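Local coordinates for membrane-associated protein VP24 (Marburg virus - Musoke, Kenya, 1980, PDB 4OR8), which may act as a minor matrix protein that helps assemble the viral nucleocapsid and bud new virions, at residues Phe59-Pro64 / Leu106-Leu111; Thr69-Leu74 / Ser99-Pro104; Lys177-His182 / Met209-Glu214; His182-Asn185 / Pro190-Ile193; Ser192-Leu197 / Gln201-Arg206. All coordinates share one frame; numbering follows the deposited sequence.

Contact 1 (Phe59-Pro64 / Leu106-Leu111); sequences FVFHIP and LALRIL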
# COMPACT_ATOMS: atom_id res chain seq x y z
N PHE B 59 -6.51 -12.44 14.25
CA PHE B 59 -5.85 -11.44 13.42
C PHE B 59 -5.23 -10.36 14.29
O PHE B 59 -5.85 -9.91 15.25
CB PHE B 59 -6.85 -10.77 12.47
CG PHE B 59 -7.37 -11.67 11.39
CD1 PHE B 59 -6.67 -11.85 10.21
CD2 PHE B 59 -8.59 -12.31 11.53
CE1 PHE B 59 -7.16 -12.66 9.20
CE2 PHE B 59 -9.09 -13.12 10.53
CZ PHE B 59 -8.37 -13.30 9.36
N VAL B 60 -4.02 -9.95 13.94
CA VAL B 60 -3.42 -8.77 14.53
C VAL B 60 -3.22 -7.73 13.44
O VAL B 60 -2.35 -7.87 12.58
CB VAL B 60 -2.07 -9.07 15.20
CG1 VAL B 60 -1.50 -7.80 15.83
CG2 VAL B 60 -2.22 -10.16 16.25
N PHE B 61 -4.04 -6.68 13.45
CA PHE B 61 -3.96 -5.65 12.43
C PHE B 61 -3.00 -4.53 12.81
O PHE B 61 -3.04 -4.03 13.93
CB PHE B 61 -5.35 -5.08 12.13
CG PHE B 61 -6.30 -6.07 11.52
CD1 PHE B 61 -6.12 -6.50 10.21
CD2 PHE B 61 -7.36 -6.58 12.24
CE1 PHE B 61 -6.99 -7.41 9.64
CE2 PHE B 61 -8.24 -7.49 11.68
CZ PHE B 61 -8.05 -7.90 10.37
N HIS B 62 -2.14 -4.15 11.88
CA HIS B 62 -1.23 -3.03 12.08
C HIS B 62 -1.66 -1.84 11.23
O HIS B 62 -1.43 -1.82 10.02
CB HIS B 62 0.20 -3.44 11.73
CG HIS B 62 0.71 -4.60 12.52
ND1 HIS B 62 0.40 -5.90 12.22
CD2 HIS B 62 1.51 -4.65 13.62
CE1 HIS B 62 0.98 -6.71 13.08
NE2 HIS B 62 1.66 -5.97 13.94
N ILE B 63 -2.28 -0.86 11.87
CA ILE B 63 -2.84 0.30 11.17
C ILE B 63 -1.93 1.51 11.28
O ILE B 63 -1.71 2.02 12.38
CB ILE B 63 -4.21 0.70 11.74
CG1 ILE B 63 -5.06 -0.53 12.05
CG2 ILE B 63 -4.93 1.65 10.79
CD1 ILE B 63 -5.29 -1.41 10.86
N PRO B 64 -1.42 1.99 10.13
CA PRO B 64 -0.59 3.19 10.05
C PRO B 64 -1.40 4.49 10.06
O PRO B 64 -2.60 4.48 9.78
CB PRO B 64 0.11 3.04 8.69
CG PRO B 64 -0.17 1.64 8.23
CD PRO B 64 -1.47 1.27 8.85
N LEU B 106 -11.43 2.61 12.02
CA LEU B 106 -12.88 2.57 11.92
C LEU B 106 -13.27 2.10 10.52
O LEU B 106 -14.29 1.43 10.34
CB LEU B 106 -13.47 3.96 12.19
CG LEU B 106 -14.33 4.09 13.44
CD1 LEU B 106 -13.68 3.41 14.63
CD2 LEU B 106 -14.58 5.56 13.75
N ALA B 107 -12.45 2.44 9.54
CA ALA B 107 -12.69 2.02 8.16
C ALA B 107 -12.39 0.54 8.01
O ALA B 107 -13.04 -0.16 7.23
CB ALA B 107 -11.84 2.84 7.20
N LEU B 108 -11.39 0.06 8.75
CA LEU B 108 -11.07 -1.36 8.76
C LEU B 108 -12.21 -2.13 9.39
O LEU B 108 -12.58 -3.21 8.92
CB LEU B 108 -9.78 -1.63 9.54
CG LEU B 108 -9.44 -3.11 9.69
CD1 LEU B 108 -9.08 -3.72 8.35
CD2 LEU B 108 -8.32 -3.32 10.69
N ARG B 109 -12.77 -1.56 10.45
CA ARG B 109 -13.88 -2.17 11.16
C ARG B 109 -15.06 -2.35 10.22
O ARG B 109 -15.69 -3.41 10.20
CB ARG B 109 -14.28 -1.30 12.35
CG ARG B 109 -15.28 -1.93 13.31
CD ARG B 109 -15.67 -0.93 14.39
NE ARG B 109 -16.81 -1.38 15.19
CZ ARG B 109 -16.71 -1.85 16.43
NH1 ARG B 109 -15.53 -1.92 17.03
NH2 ARG B 109 -17.80 -2.23 17.08
N ILE B 110 -15.34 -1.32 9.44
CA ILE B 110 -16.39 -1.35 8.43
C ILE B 110 -16.10 -2.43 7.39
O ILE B 110 -17.00 -3.18 6.99
CB ILE B 110 -16.52 0.02 7.73
CG1 ILE B 110 -17.09 1.05 8.71
CG2 ILE B 110 -17.40 -0.08 6.50
CD1 ILE B 110 -17.25 2.43 8.11
N LEU B 111 -14.85 -2.51 6.97
CA LEU B 111 -14.43 -3.47 5.96
C LEU B 111 -14.63 -4.89 6.47
O LEU B 111 -15.09 -5.77 5.74
CB LEU B 111 -12.97 -3.21 5.58
CG LEU B 111 -12.43 -3.77 4.26
CD1 LEU B 111 -11.22 -2.97 3.82
CD2 LEU B 111 -12.06 -5.24 4.41
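Leu108 turns CG opposite its backbone N (chi1 175°), while Phe61 carries its ring opposite the carbonyl carbon (chi1 -65°). These two torsions bring one methyl, Leu108 CD2, over the aromatic face. The contact packs helix 104-115 against strand 59-64, an outer strand of a three-stranded antiparallel sheet in the pyramidal fold of VP24. It is a helix-on-sheet contact made wholly by apolar groups, and no hydrogen bond crosses it.

The main interaction is CH-pi. Leu108 CD2 sits 3.9 Å from the centroid of the Phe61 ring, 25° off the ring normal. The methyl is therefore displaced from the centre toward the rim. It is displaced to the root of the ring, with Leu108 CD2 3.5 Å from Phe61 CG and 3.7 Å from Phe61 CB. Phe61 and Ile63 are two residues apart on the strand, and both start toward the helix. His62 between them starts away from it, and its ring meets Trp83 of the second subunit.

The surroundings close the packing. Val242 and Leu243 of helix 240-244 touch Ile63 and Leu108 respectively, and the His246 ring meets Phe61. Backbone bonds of Phe61 with Val54 and of Ile63 with Trp52 tie this strand into its sheet. The buried contact thus joins that small sheet to a helix near the centre of the folded chain. Leu108 gives the same methyl to both strand residues: besides the ring, CD2 meets the tip of the isoleucine, with Leu108 CD2 to Ile63 CD1 at 3.6 Å.

Contact 2 (Thr69-Leu74 / Ser99-Pro104); sequences TLLHHL and STIIEP
Ile101 and His72 meet in a CH-pi contact. The methyl Ile101 CD1 stands 3.6 Å from the centroid of the His72 ring and only 7° off its normal, so it sits over the middle of one face. The imidazole atoms lie at similar distances from it: Ile101 CD1 is 3.6 Å from His72 CG and 3.9 Å from His72 CE1. The second branch of the isoleucine reaches the rim, where Ile101 CG2 is 4.0 Å from His72 CE1.

Apolar packing comes from Leu71, the preceding residue of helix 68-73. Leu71 CB is 3.9 Å from Ile101 CD1. The same methyl also lies against the helix backbone, with Ile101 CD1 3.5 Å from Leu71 O. Ile101 CD1 thus fills the angle between the imidazole and the helix itself. Ile101 extends there with CG1 opposite its carbonyl carbon (chi1 -57°) and a straight end.

Polar bonds do not cross the contact. His72 ND1 is hydrogen-bonded to Met68 O one turn back in the helix, which helps fix the rotation of the ring. Strand 100-101 is tied to strand 228-239 by backbone bonds of Thr100 with Val233 and Phe235.

The contact therefore fastens a short helix to strand 100-101, an edge strand of the mixed sheet within this chain, by shape and dispersion. The histidine offers its flat face to the methyl, while its ND1 serves the helix backbone. As the carbonyl can only accept, ND1 probably carries a proton.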
# COMPACT_ATOMS: atom_id res chain seq x y z
N THR B 69 -3.66 13.18 6.81
CA THR B 69 -3.40 14.58 6.51
C THR B 69 -3.83 14.88 5.07
O THR B 69 -4.47 15.90 4.81
CB THR B 69 -1.92 14.94 6.69
OG1 THR B 69 -1.52 14.62 8.03
CG2 THR B 69 -1.69 16.42 6.44
N LEU B 70 -3.47 13.99 4.16
CA LEU B 70 -3.81 14.15 2.75
C LEU B 70 -5.32 14.13 2.51
O LEU B 70 -5.84 14.98 1.78
CB LEU B 70 -3.15 13.06 1.91
CG LEU B 70 -3.44 13.12 0.41
CD1 LEU B 70 -2.90 14.41 -0.20
CD2 LEU B 70 -2.86 11.90 -0.30
N LEU B 71 -6.02 13.18 3.13
CA LEU B 71 -7.47 13.06 2.97
C LEU B 71 -8.19 14.34 3.37
O LEU B 71 -9.12 14.78 2.69
CB LEU B 71 -8.01 11.90 3.80
CG LEU B 71 -7.86 10.49 3.23
CD1 LEU B 71 -8.39 9.47 4.22
CD2 LEU B 71 -8.56 10.37 1.89
N HIS B 72 -7.76 14.94 4.48
CA HIS B 72 -8.36 16.17 4.95
C HIS B 72 -8.10 17.32 3.99
O HIS B 72 -8.99 18.13 3.72
CB HIS B 72 -7.89 16.50 6.36
CG HIS B 72 -8.57 15.71 7.43
ND1 HIS B 72 -8.11 14.48 7.85
CD2 HIS B 72 -9.68 15.96 8.16
CE1 HIS B 72 -8.91 14.01 8.80
NE2 HIS B 72 -9.87 14.89 9.00
N HIS B 73 -6.89 17.39 3.47
CA HIS B 73 -6.52 18.45 2.54
C HIS B 73 -7.28 18.36 1.21
O HIS B 73 -7.64 19.38 0.62
CB HIS B 73 -5.01 18.44 2.28
CG HIS B 73 -4.55 19.53 1.36
ND1 HIS B 73 -4.78 20.86 1.62
CD2 HIS B 73 -3.89 19.48 0.18
CE1 HIS B 73 -4.27 21.59 0.65
NE2 HIS B 73 -3.73 20.78 -0.24
N LEU B 74 -7.53 17.14 0.75
CA LEU B 74 -8.24 16.92 -0.51
C LEU B 74 -9.69 17.40 -0.48
O LEU B 74 -10.34 17.51 -1.53
CB LEU B 74 -8.18 15.44 -0.90
CG LEU B 74 -6.82 14.86 -1.27
CD1 LEU B 74 -6.92 13.37 -1.51
CD2 LEU B 74 -6.25 15.57 -2.49
N SER B 99 -19.53 15.67 4.05
CA SER B 99 -18.97 14.34 4.28
C SER B 99 -17.86 14.43 5.32
O SER B 99 -17.10 15.40 5.36
CB SER B 99 -18.43 13.74 2.98
OG SER B 99 -17.24 14.40 2.58
N THR B 100 -17.76 13.41 6.17
CA THR B 100 -16.77 13.40 7.24
C THR B 100 -15.79 12.24 7.14
O THR B 100 -16.17 11.12 6.78
CB THR B 100 -17.44 13.40 8.63
OG1 THR B 100 -18.17 12.17 8.82
CG2 THR B 100 -18.39 14.58 8.77
N ILE B 101 -14.54 12.51 7.46
CA ILE B 101 -13.49 11.51 7.39
C ILE B 101 -13.38 10.74 8.69
O ILE B 101 -13.37 11.33 9.77
CB ILE B 101 -12.13 12.17 7.09
CG1 ILE B 101 -12.22 12.97 5.79
CG2 ILE B 101 -11.03 11.13 7.02
CD1 ILE B 101 -11.00 13.79 5.50
N ILE B 102 -13.31 9.42 8.59
CA ILE B 102 -13.16 8.58 9.77
C ILE B 102 -11.76 7.99 9.83
O ILE B 102 -11.08 7.87 8.81
CB ILE B 102 -14.20 7.45 9.79
CG1 ILE B 102 -14.10 6.59 8.53
CG2 ILE B 102 -15.60 8.02 9.93
CD1 ILE B 102 -15.07 5.44 8.48
N GLU B 103 -11.33 7.64 11.04
CA GLU B 103 -10.02 7.04 11.25
C GLU B 103 -9.92 5.73 10.49
O GLU B 103 -10.92 5.05 10.29
CB GLU B 103 -9.77 6.80 12.74
CG GLU B 103 -9.54 8.06 13.55
CD GLU B 103 -10.81 8.87 13.76
OE1 GLU B 103 -11.90 8.25 13.80
OE2 GLU B 103 -10.72 10.11 13.85
N PRO B 104 -8.70 5.37 10.06
CA PRO B 104 -8.49 4.14 9.29
C PRO B 104 -8.91 2.87 10.03
O PRO B 104 -9.36 1.92 9.39
CB PRO B 104 -6.98 4.14 9.02
CG PRO B 104 -6.40 5.12 9.98
CD PRO B 104 -7.45 6.15 10.20

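Contact 3 (Lys177-His182 / Met209-Glu214); sequences KMFTLH and MGFLVE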
# COMPACT_ATOMS: atom_id res chain seq x y z
N LYS B 177 -9.52 -11.55 -2.27
CA LYS B 177 -10.28 -11.21 -3.47
C LYS B 177 -10.36 -9.69 -3.66
O LYS B 177 -10.59 -9.22 -4.77
CB LYS B 177 -11.66 -11.86 -3.46
CG LYS B 177 -12.61 -11.36 -2.40
CD LYS B 177 -13.64 -12.42 -2.03
CE LYS B 177 -14.32 -13.00 -3.26
NZ LYS B 177 -15.34 -14.02 -2.90
N MET B 178 -10.14 -8.95 -2.59
CA MET B 178 -10.06 -7.49 -2.67
C MET B 178 -8.84 -7.07 -3.48
O MET B 178 -8.84 -6.01 -4.11
CB MET B 178 -9.99 -6.87 -1.28
CG MET B 178 -11.29 -6.90 -0.51
SD MET B 178 -11.09 -6.03 1.06
CE MET B 178 -10.50 -4.45 0.47
N PHE B 179 -7.80 -7.89 -3.43
CA PHE B 179 -6.59 -7.62 -4.20
C PHE B 179 -6.72 -8.02 -5.66
O PHE B 179 -5.80 -7.81 -6.46
CB PHE B 179 -5.38 -8.29 -3.55
CG PHE B 179 -4.87 -7.58 -2.34
CD1 PHE B 179 -4.03 -6.49 -2.48
CD2 PHE B 179 -5.24 -7.98 -1.07
CE1 PHE B 179 -3.56 -5.82 -1.36
CE2 PHE B 179 -4.78 -7.31 0.04
CZ PHE B 179 -3.94 -6.23 -0.10
N THR B 180 -7.86 -8.59 -6.02
CA THR B 180 -8.13 -8.85 -7.43
C THR B 180 -8.66 -7.58 -8.08
O THR B 180 -8.67 -7.46 -9.30
CB THR B 180 -9.12 -10.02 -7.63
OG1 THR B 180 -10.43 -9.63 -7.22
CG2 THR B 180 -8.67 -11.24 -6.84
N LEU B 181 -9.10 -6.63 -7.26
CA LEU B 181 -9.56 -5.33 -7.75
C LEU B 181 -8.41 -4.54 -8.35
O LEU B 181 -7.30 -4.53 -7.82
CB LEU B 181 -10.19 -4.51 -6.63
CG LEU B 181 -11.56 -4.91 -6.07
CD1 LEU B 181 -11.94 -3.99 -4.92
CD2 LEU B 181 -12.61 -4.86 -7.17
N HIS B 182 -8.68 -3.87 -9.47
CA HIS B 182 -7.71 -2.96 -10.06
C HIS B 182 -7.87 -1.57 -9.46
O HIS B 182 -8.97 -1.17 -9.08
CB HIS B 182 -7.90 -2.89 -11.57
CG HIS B 182 -7.42 -4.11 -12.29
ND1 HIS B 182 -6.33 -4.10 -13.13
CD2 HIS B 182 -7.90 -5.38 -12.31
CE1 HIS B 182 -6.14 -5.31 -13.62
NE2 HIS B 182 -7.08 -6.11 -13.14
N MET B 209 -2.96 4.13 -2.81
CA MET B 209 -2.53 4.12 -1.41
C MET B 209 -3.12 2.96 -0.63
O MET B 209 -2.63 2.60 0.44
CB MET B 209 -2.89 5.45 -0.74
CG MET B 209 -2.14 6.63 -1.31
SD MET B 209 -2.42 8.14 -0.37
CE MET B 209 -1.97 7.61 1.28
N GLY B 210 -4.18 2.37 -1.17
CA GLY B 210 -4.85 1.27 -0.50
C GLY B 210 -6.31 1.22 -0.88
O GLY B 210 -6.66 1.37 -2.05
N PHE B 211 -7.17 1.01 0.10
CA PHE B 211 -8.59 0.86 -0.16
C PHE B 211 -9.40 1.97 0.47
O PHE B 211 -9.40 2.15 1.68
CB PHE B 211 -9.07 -0.51 0.32
CG PHE B 211 -8.39 -1.66 -0.36
CD1 PHE B 211 -8.84 -2.14 -1.57
CD2 PHE B 211 -7.28 -2.25 0.22
CE1 PHE B 211 -8.21 -3.19 -2.20
CE2 PHE B 211 -6.64 -3.31 -0.40
CZ PHE B 211 -7.11 -3.78 -1.62
N LEU B 212 -10.10 2.73 -0.37
CA LEU B 212 -10.97 3.79 0.10
C LEU B 212 -12.30 3.18 0.50
O LEU B 212 -13.01 2.62 -0.33
CB LEU B 212 -11.17 4.83 -1.00
CG LEU B 212 -11.53 6.25 -0.58
CD1 LEU B 212 -10.48 6.83 0.35
CD2 LEU B 212 -11.70 7.14 -1.80
N VAL B 213 -12.63 3.27 1.79
CA VAL B 213 -13.87 2.71 2.30
C VAL B 213 -14.90 3.81 2.52
O VAL B 213 -14.70 4.70 3.35
CB VAL B 213 -13.65 1.94 3.61
CG1 VAL B 213 -14.98 1.46 4.18
CG2 VAL B 213 -12.71 0.77 3.39
N GLU B 214 -15.99 3.75 1.77
CA GLU B 214 -17.00 4.80 1.77
C GLU B 214 -18.37 4.27 2.20
O GLU B 214 -18.82 3.23 1.71
CB GLU B 214 -17.09 5.41 0.38
CG GLU B 214 -18.37 6.16 0.10
CD GLU B 214 -18.50 6.56 -1.36
OE1 GLU B 214 -17.60 6.22 -2.15
OE2 GLU B 214 -19.51 7.22 -1.70
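A Met-aromatic contact and an edge-to-face aromatic pair join the end of helix 161-178 to the start of strand 210-221. Phe211 is shared by both. Its side chain leaves the strand toward the helix end and is buried, with Met178 over one face and Phe179 at its edge.

Met178 approaches over one face. Its chain is bent at chi3 (55°), which turns the terminal methyl onto the ring. Met178 CE lies 3.6 Å from the centroid of the Phe211 ring, close above the centre. The sulfur is behind it, with Met178 SD 5.1 Å from the centroid of the Phe211 ring. The carbonyl of this methionine is near as well, Met178 O being 3.5 Å from Phe211 CE1.

Phe179 meets the far end of the same ring. Phe211 presents its edge to the face of Phe179, with the ring planes at 86° and the centroids 5.4 Å apart. The closest atoms of the pair are Phe179 CZ and Phe211 CE2 at 4.0 Å.

The backbone leaves the helix here in a type I beta turn from Met178 to Leu181, closed by Leu181 N to Met178 O at 3.2 Å. Leu243 of helix 240-244 packs on both Met178 and Phe211, and Ile204 of the neighbouring strand touches the same two residues.

The arrangement is that of a helix end packed on a sheet through a phenylalanine, with a methionine over its face and a T-shaped aromatic partner at its edge.

Contact 4 (His182-Asn185 / Pro190-Ile193); sequences HVVN and PSSI
His182 and Ser191 come within 4.9 Å at their CA atoms as the backbones draw together. One backbone hydrogen bond crosses, from His182 N to Pro190 O at 3.2 Å. Its N-H...O angle is 155°. Next to it a CA-H...O contact runs from Ser191 CA to His182 O, at 3.1 Å. Together they close the neck of the loop 186-189, between helix 161-178 and strand 192-196.

Ser191 supplies the main side chain. Ser191 CB packs 3.9 Å from Val184 CA. Its hydroxyl is turned between its own backbone N and carbonyl carbon (chi1 58°). There it meets a water, with Ser191 OG to water 1 at 2.9 Å. This water also accepts the backbone N-H of Asn185, the distance from Asn185 N to water 1 being 3.0 Å. It links Asn185 N and Ser191 OG, a second tie between the segments beside the direct backbone bond.

Asn185 is held within its own side of the neck. Asn185 ND2 donates to Val183 O at 2.8 Å, almost straight at 175°, with the oxygen in the amide plane. Its OD1 receives the backbone N-H groups of His187 and Lys189, the first of these an Asx turn.

Ser192 and Ile193 continue into an antiparallel ladder with a strand of the second subunit. The chemistry implies a neck closed mainly by backbone and water, with the Asn185 amide fixed at both ends and organising the turn beyond it.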
# COMPACT_ATOMS: atom_id res chain seq x y z
N HIS B 182 -8.68 -3.87 -9.47
CA HIS B 182 -7.71 -2.96 -10.06
C HIS B 182 -7.87 -1.57 -9.46
O HIS B 182 -8.97 -1.17 -9.08
CB HIS B 182 -7.90 -2.89 -11.57
CG HIS B 182 -7.42 -4.11 -12.29
ND1 HIS B 182 -6.33 -4.10 -13.13
CD2 HIS B 182 -7.90 -5.38 -12.31
CE1 HIS B 182 -6.14 -5.31 -13.62
NE2 HIS B 182 -7.08 -6.11 -13.14
N VAL B 183 -6.76 -0.85 -9.37
CA VAL B 183 -6.80 0.56 -9.00
C VAL B 183 -7.63 1.27 -10.07
O VAL B 183 -7.73 0.78 -11.19
CB VAL B 183 -5.38 1.15 -8.93
CG1 VAL B 183 -5.41 2.58 -8.43
CG2 VAL B 183 -4.52 0.30 -8.03
N VAL B 184 -8.24 2.39 -9.71
CA VAL B 184 -9.06 3.15 -10.64
C VAL B 184 -8.32 3.38 -11.96
O VAL B 184 -7.16 3.77 -11.97
CB VAL B 184 -9.54 4.48 -10.04
CG1 VAL B 184 -10.48 4.22 -8.88
CG2 VAL B 184 -8.37 5.32 -9.60
N ASN B 185 -9.01 3.11 -13.06
CA ASN B 185 -8.38 3.12 -14.37
C ASN B 185 -9.31 3.68 -15.43
O ASN B 185 -10.47 4.00 -15.15
CB ASN B 185 -7.96 1.70 -14.75
CG ASN B 185 -9.10 0.71 -14.65
OD1 ASN B 185 -9.80 0.46 -15.63
ND2 ASN B 185 -9.30 0.15 -13.47
N PRO B 190 -12.92 -3.47 -13.07
CA PRO B 190 -13.60 -3.41 -11.77
C PRO B 190 -12.68 -2.85 -10.69
O PRO B 190 -11.76 -3.53 -10.25
CB PRO B 190 -13.91 -4.88 -11.48
CG PRO B 190 -13.98 -5.51 -12.82
CD PRO B 190 -12.95 -4.83 -13.64
N SER B 191 -12.94 -1.61 -10.29
CA SER B 191 -12.10 -0.94 -9.32
C SER B 191 -12.77 -0.83 -7.96
O SER B 191 -12.18 -0.32 -7.02
CB SER B 191 -11.72 0.45 -9.83
OG SER B 191 -12.88 1.23 -10.09
N SER B 192 -14.00 -1.32 -7.87
CA SER B 192 -14.77 -1.18 -6.64
C SER B 192 -15.63 -2.39 -6.32
O SER B 192 -15.92 -3.22 -7.18
CB SER B 192 -15.68 0.06 -6.72
OG SER B 192 -14.92 1.25 -6.80
N ILE B 193 -16.02 -2.48 -5.05
CA ILE B 193 -17.00 -3.46 -4.61
C ILE B 193 -18.10 -2.73 -3.84
O ILE B 193 -17.83 -2.06 -2.85
CB ILE B 193 -16.38 -4.50 -3.68
CG1 ILE B 193 -15.25 -5.25 -4.39
CG2 ILE B 193 -17.44 -5.48 -3.21
CD1 ILE B 193 -14.47 -6.15 -3.47
O HOH W 1 -11.92 2.38 -12.53

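Contact 5 (Ser192-Leu197 / Gln201-Arg206); sequences SIEIKL and QIIITR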
# COMPACT_ATOMS: atom_id res chain seq x y z
N SER B 192 -14.00 -1.32 -7.87
CA SER B 192 -14.77 -1.18 -6.64
C SER B 192 -15.63 -2.39 -6.32
O SER B 192 -15.92 -3.22 -7.18
CB SER B 192 -15.68 0.06 -6.72
OG SER B 192 -14.92 1.25 -6.80
N ILE B 193 -16.02 -2.48 -5.05
CA ILE B 193 -17.00 -3.46 -4.61
C ILE B 193 -18.10 -2.73 -3.84
O ILE B 193 -17.83 -2.06 -2.85
CB ILE B 193 -16.38 -4.50 -3.68
CG1 ILE B 193 -15.25 -5.25 -4.39
CG2 ILE B 193 -17.44 -5.48 -3.21
CD1 ILE B 193 -14.47 -6.15 -3.47
N GLU B 194 -19.33 -2.85 -4.32
CA GLU B 194 -20.46 -2.19 -3.66
C GLU B 194 -21.34 -3.21 -2.96
O GLU B 194 -21.46 -4.35 -3.40
CB GLU B 194 -21.28 -1.39 -4.65
CG GLU B 194 -20.46 -0.41 -5.47
CD GLU B 194 -21.33 0.52 -6.29
OE1 GLU B 194 -22.56 0.53 -6.06
OE2 GLU B 194 -20.78 1.23 -7.15
N ILE B 195 -21.97 -2.78 -1.88
CA ILE B 195 -22.87 -3.65 -1.13
C ILE B 195 -23.83 -2.80 -0.30
O ILE B 195 -23.51 -1.68 0.09
CB ILE B 195 -22.06 -4.61 -0.22
CG1 ILE B 195 -22.96 -5.70 0.36
CG2 ILE B 195 -21.35 -3.84 0.89
CD1 ILE B 195 -22.21 -6.78 1.10
N LYS B 196 -25.03 -3.33 -0.06
CA LYS B 196 -25.96 -2.73 0.89
C LYS B 196 -26.06 -3.63 2.11
O LYS B 196 -26.25 -4.84 1.97
CB LYS B 196 -27.35 -2.53 0.27
CG LYS B 196 -27.49 -1.31 -0.61
CD LYS B 196 -26.95 -1.56 -2.01
CE LYS B 196 -27.34 -0.43 -2.95
NZ LYS B 196 -26.80 -0.65 -4.33
N LEU B 197 -25.93 -3.05 3.29
CA LEU B 197 -26.00 -3.81 4.53
C LEU B 197 -26.65 -2.99 5.63
O LEU B 197 -26.19 -1.89 5.96
CB LEU B 197 -24.61 -4.28 4.97
CG LEU B 197 -23.94 -5.40 4.17
CD1 LEU B 197 -22.52 -5.66 4.67
CD2 LEU B 197 -24.77 -6.67 4.23
N GLN B 201 -25.45 2.05 2.20
CA GLN B 201 -24.68 1.67 1.03
C GLN B 201 -23.18 1.79 1.29
O GLN B 201 -22.67 2.87 1.59
CB GLN B 201 -25.06 2.55 -0.16
CG GLN B 201 -24.60 1.99 -1.50
CD GLN B 201 -24.78 2.97 -2.64
OE1 GLN B 201 -24.48 4.16 -2.50
NE2 GLN B 201 -25.27 2.47 -3.77
N ILE B 202 -22.47 0.67 1.17
CA ILE B 202 -21.03 0.65 1.40
C ILE B 202 -20.27 0.40 0.11
O ILE B 202 -20.58 -0.53 -0.64
CB ILE B 202 -20.66 -0.42 2.44
CG1 ILE B 202 -21.44 -0.20 3.73
CG2 ILE B 202 -19.16 -0.41 2.71
CD1 ILE B 202 -21.17 -1.24 4.79
N ILE B 203 -19.27 1.23 -0.16
CA ILE B 203 -18.45 1.10 -1.37
C ILE B 203 -16.96 1.09 -1.06
O ILE B 203 -16.42 2.02 -0.47
CB ILE B 203 -18.75 2.24 -2.37
CG1 ILE B 203 -20.15 2.08 -2.95
CG2 ILE B 203 -17.72 2.24 -3.48
CD1 ILE B 203 -21.11 3.20 -2.59
N ILE B 204 -16.29 0.02 -1.48
CA ILE B 204 -14.85 -0.11 -1.29
C ILE B 204 -14.11 -0.01 -2.63
O ILE B 204 -14.32 -0.82 -3.52
CB ILE B 204 -14.50 -1.46 -0.64
CG1 ILE B 204 -15.22 -1.59 0.70
CG2 ILE B 204 -12.99 -1.59 -0.46
CD1 ILE B 204 -15.15 -2.98 1.29
N THR B 205 -13.25 1.00 -2.74
CA THR B 205 -12.53 1.25 -3.98
C THR B 205 -11.02 1.17 -3.78
O THR B 205 -10.48 1.73 -2.82
CB THR B 205 -12.89 2.63 -4.55
OG1 THR B 205 -14.31 2.71 -4.74
CG2 THR B 205 -12.19 2.87 -5.87
N ARG B 206 -10.33 0.48 -4.68
CA ARG B 206 -8.88 0.40 -4.60
C ARG B 206 -8.21 1.61 -5.25
O ARG B 206 -8.44 1.91 -6.42
CB ARG B 206 -8.35 -0.88 -5.23
CG ARG B 206 -6.85 -1.03 -5.10
CD ARG B 206 -6.37 -2.37 -5.61
NE ARG B 206 -4.97 -2.60 -5.22
CZ ARG B 206 -4.33 -3.75 -5.38
NH1 ARG B 206 -4.94 -4.79 -5.93
NH2 ARG B 206 -3.06 -3.86 -5.00
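Glu194 and Ile203 lie side by side in a beta hairpin, on the face of the sheet that also carries Ser192, Lys196, Gln201 and Thr205. The strands 192-196 and 201-206 run antiparallel, at 173°.

From its root, Glu194 CB is 4.0 Å from Ile203 CG1. The torsion about CA-CB sets CG opposite the carbonyl carbon (chi1 -53°), and Glu194 CG then makes the closest approach, 3.6 Å from Ile203 CG1. Glu194 CD still lies 3.9 Å from Ile203 CG1. The chain stays extended past CG. At the tip, Glu194 OE1 is 4.0 Å from Gln201 NE2, which is proximity rather than a bond. The other oxygen, OE2, is hydrogen-bonded to Ser19 OG of the second subunit.

Two hydrogen-bonded pairs hold the backbones. Ile193 and Ile204 exchange two bonds, Ile193 N to Ile204 O measuring 2.8 Å. Ile195 and Ile202 exchange another two, with Ile202 N to Ile195 O also 2.8 Å. The isoleucines of these pairs occupy the opposite face. There Ile195 CG2 packs 3.8 Å from Ile202 CB, and helix 104-115 covers Ile202 and Ile204 through Val114 and Leu111.

Strand 192-196 is outermost in its own chain, but Ser192, Ile193 and Glu194 pair with a strand of the second subunit, which extends the sheet from one subunit into the other. At this end of the hairpin the two hydroxyls bond directly: Ser192 OG to Thr205 OG1 is 2.6 Å, and the direction of this bond is not settled.

In the fold
Contacts 2 to 5 all reach one mixed sheet, and contact 1 packs beside it through helix 104-115. Contact 5 is nested in the chain loop closed by contact 3; their centres are about 10 Å apart. Leu212 N to Thr205 O at 2.7 Å, a probable hydrogen bond, joins their neighbouring strands. Contact 4 shares His182 with contact 3 and Ser192 and Ile193 with contact 5. Contacts 1 and 3 touch where Leu111 CD2 meets Met178 SD at 3.6 Å. Along the chain, contact 2 falls inside the loop that contact 1 closes, and Ile63 CG2 packs 3.7 Å from Pro104 CB. Contacts 2 and 4 lie far apart, about 20 Å between centres. All five touch the second subunit.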